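Local structure of UDP-glucose 6-dehydrogenase (Pyrobaculum islandicum, 3VTF) at residues A[287-290]-A[291-295]. The protein probably catalyses the NAD-dependent, two-step oxidation of UDP-glucose to UDP-glucuronate, and binds UDP-glucose between two alpha/beta domains. Residues are numbered along the deposited sequence; the frame is centred on the assembly and turned at random.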
ATOM      1  N   LYS A 287       4.083 -10.849 -14.382  1.00 23.59           N
ATOM      2  CA  LYS A 287       3.447 -10.702 -15.711  1.00 23.50           C
ATOM      3  C   LYS A 287       2.164  -9.870 -15.604  1.00 24.80           C
ATOM      4  O   LYS A 287       1.806  -9.105 -16.550  1.00 20.53           O
ATOM      5  CB  LYS A 287       3.286 -12.062 -16.383  1.00 20.39           C
ATOM      6  CG  LYS A 287       2.290 -13.091 -15.763  1.00 26.16           C
ATOM      7  CD  LYS A 287       0.850 -12.936 -16.256  1.00 26.62           C
ATOM      8  CE  LYS A 287      -0.030 -14.084 -15.739  1.00 28.22           C
ATOM      9  NZ  LYS A 287      -1.450 -13.702 -15.965  1.00 22.41           N
ATOM     10  N   ASP A 288       1.443  -9.954 -14.445  1.00 20.60           N
ATOM     11  CA  ASP A 288       0.222  -9.062 -14.333  1.00 22.54           C
ATOM     12  C   ASP A 288       0.613  -7.632 -14.223  1.00 20.03           C
ATOM     13  O   ASP A 288      -0.089  -6.763 -14.662  1.00 21.18           O
ATOM     14  CB  ASP A 288      -0.681  -9.422 -13.109  1.00 21.77           C
ATOM     15  CG  ASP A 288      -1.307 -10.835 -13.277  1.00 25.09           C
ATOM     16  OD1 ASP A 288      -1.474 -11.265 -14.429  1.00 26.29           O
ATOM     17  OD2 ASP A 288      -1.675 -11.508 -12.269  1.00 25.71           O
ATOM     18  N   THR A 289       1.714  -7.354 -13.531  1.00 17.02           N
ATOM     19  CA  THR A 289       2.138  -5.971 -13.403  1.00 19.41           C
ATOM     20  C   THR A 289       2.542  -5.398 -14.793  1.00 19.18           C
ATOM     21  O   THR A 289       2.207  -4.270 -15.124  1.00 18.19           O
ATOM     22  CB  THR A 289       3.353  -5.814 -12.387  1.00 18.41           C
ATOM     23  OG1 THR A 289       2.876  -6.260 -11.074  1.00 20.93           O
ATOM     24  CG2 THR A 289       3.759  -4.338 -12.218  1.00 16.61           C
ATOM     25  N   LEU A 290       3.307  -6.192 -15.520  1.00 19.25           N
ATOM     26  CA  LEU A 290       3.731  -5.814 -16.877  1.00 20.16           C
ATOM     27  C   LEU A 290       2.461  -5.668 -17.775  1.00 19.64           C
ATOM     28  O   LEU A 290       2.328  -4.715 -18.483  1.00 19.11           O
ATOM     29  CB  LEU A 290       4.638  -6.929 -17.435  1.00 20.17           C
ATOM     30  CG  LEU A 290       5.205  -6.622 -18.879  1.00 22.91           C
ATOM     31  CD1 LEU A 290       5.836  -5.251 -18.830  1.00 20.75           C
ATOM     32  CD2 LEU A 290       6.252  -7.714 -19.221  1.00 25.09           C
ATOM     33  N   ALA A 291       1.532  -6.622 -17.706  1.00 18.30           N
ATOM     34  CA  ALA A 291       0.251  -6.479 -18.496  1.00 18.41           C
ATOM     35  C   ALA A 291      -0.486  -5.221 -18.148  1.00 19.18           C
ATOM     36  O   ALA A 291      -1.112  -4.539 -19.010  1.00 17.97           O
ATOM     37  CB  ALA A 291      -0.655  -7.762 -18.361  1.00 14.23           C
ATOM     38  N   PHE A 292      -0.492  -4.872 -16.842  1.00 19.09           N
ATOM     39  CA  PHE A 292      -1.207  -3.652 -16.428  1.00 18.08           C
ATOM     40  C   PHE A 292      -0.570  -2.419 -16.984  1.00 17.63           C
ATOM     41  O   PHE A 292      -1.246  -1.486 -17.478  1.00 20.56           O
ATOM     42  CB  PHE A 292      -1.220  -3.603 -14.852  1.00 18.11           C
ATOM     43  CG  PHE A 292      -2.117  -2.577 -14.285  1.00 17.92           C
ATOM     44  CD1 PHE A 292      -3.509  -2.621 -14.525  1.00 21.33           C
ATOM     45  CD2 PHE A 292      -1.630  -1.606 -13.393  1.00 22.85           C
ATOM     46  CE1 PHE A 292      -4.388  -1.685 -13.942  1.00 21.20           C
ATOM     47  CE2 PHE A 292      -2.484  -0.635 -12.836  1.00 23.98           C
ATOM     48  CZ  PHE A 292      -3.890  -0.701 -13.093  1.00 22.99           C
ATOM     49  N   ILE A 293       0.771  -2.409 -16.969  1.00 17.90           N
ATOM     50  CA  ILE A 293       1.485  -1.256 -17.521  1.00 19.70           C
ATOM     51  C   ILE A 293       1.148  -1.136 -19.051  1.00 18.09           C
ATOM     52  O   ILE A 293       0.880  -0.040 -19.531  1.00 18.88           O
ATOM     53  CB  ILE A 293       3.016  -1.490 -17.345  1.00 17.84           C
ATOM     54  CG1 ILE A 293       3.408  -1.293 -15.861  1.00 17.23           C
ATOM     55  CG2 ILE A 293       3.833  -0.427 -18.134  1.00 20.68           C
ATOM     56  CD1 ILE A 293       4.812  -1.924 -15.513  1.00 19.26           C
ATOM     57  N   ARG A 294       1.285  -2.264 -19.755  1.00 17.27           N
ATOM     58  CA  ARG A 294       1.098  -2.294 -21.251  1.00 22.49           C
ATOM     59  C   ARG A 294      -0.354  -1.923 -21.599  1.00 25.11           C
ATOM     60  O   ARG A 294      -0.601  -1.209 -22.558  1.00 22.87           O
ATOM     61  CB  ARG A 294       1.386  -3.649 -21.793  1.00 22.13           C
ATOM     62  CG  ARG A 294       2.900  -3.997 -21.724  1.00 22.67           C
ATOM     63  CD  ARG A 294       3.733  -3.049 -22.626  1.00 30.97           C
ATOM     64  NE  ARG A 294       5.136  -3.475 -22.533  1.00 27.84           N
ATOM     65  CZ  ARG A 294       6.085  -2.777 -21.948  1.00 29.29           C
ATOM     66  NH1 ARG A 294       5.832  -1.591 -21.428  1.00 30.20           N
ATOM     67  NH2 ARG A 294       7.313  -3.287 -21.882  1.00 31.10           N
ATOM     68  N   PHE A 295      -1.303  -2.396 -20.794  1.00 21.41           N
ATOM     69  CA  PHE A 295      -2.712  -2.048 -21.021  1.00 22.40           C
ATOM     70  C   PHE A 295      -2.926  -0.551 -20.827  1.00 24.37           C
ATOM     71  O   PHE A 295      -3.544   0.107 -21.672  1.00 22.55           O
ATOM     72  CB  PHE A 295      -3.628  -2.864 -20.019  1.00 23.27           C
ATOM     73  CG  PHE A 295      -5.108  -2.593 -20.215  1.00 23.45           C
ATOM     74  CD1 PHE A 295      -5.736  -2.938 -21.411  1.00 24.36           C
ATOM     75  CD2 PHE A 295      -5.832  -1.948 -19.246  1.00 21.18           C
ATOM     76  CE1 PHE A 295      -7.118  -2.720 -21.613  1.00 25.24           C
ATOM     77  CE2 PHE A 295      -7.181  -1.690 -19.427  1.00 25.31           C
ATOM     78  CZ  PHE A 295      -7.845  -2.081 -20.611  1.00 23.81           C
TER
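Leu290 leaves its backbone with CG opposite N (chi1 -178°) and turns CD1 (chi2 52°) toward Arg294, one turn on, whose chain, bent at chi2 (-64°), brings its guanidinium across; CD1 lies over one face of that group, displaced toward its rim and 3.9 Å from Arg294 NH2. The amide of Arg294 also donates a nearly straight hydrogen bond to Leu290 O, N to O 3.0 Å. The planar group is fixed further by NE, bonded to the carbonyl of Asp112, and by NH1, in a salt bridge with Glu297. An alanine in place of Arg294 would probably leave Glu297 without this charged mate, the Asp112 carbonyl without this donor and Leu290 CD1 uncovered on that side.

All this belongs to helix 285-298 of the family's central domain, whose i to i+4 bonds include Ala291 N to Lys287 O at 2.8 Å and Ile293 N to Thr289 O at 3.0 Å. On the face with Thr289 and Ile293, CG2 of Thr289 and CD1 of Ile293 come within 4.2 Å, next to helix 304-328; Thr289 OG1 turns back to the carbonyl of Phe285. Nearer the helix start, Lys287, a predicted NAD-binding residue, forms a salt bridge from NZ to Asp288 OD1 at 2.9 Å, on the syn side but out of the carboxylate plane, and also bonds to the carbonyl of Thr107. The other carboxylate oxygen, OD2, accepts a hydrogen bond from ND2 of Asn232, a residue that binds UDP-glucose, and the Asp288 side chain comes within about 4 Å (nearest atoms) of the bound UDP-glucose.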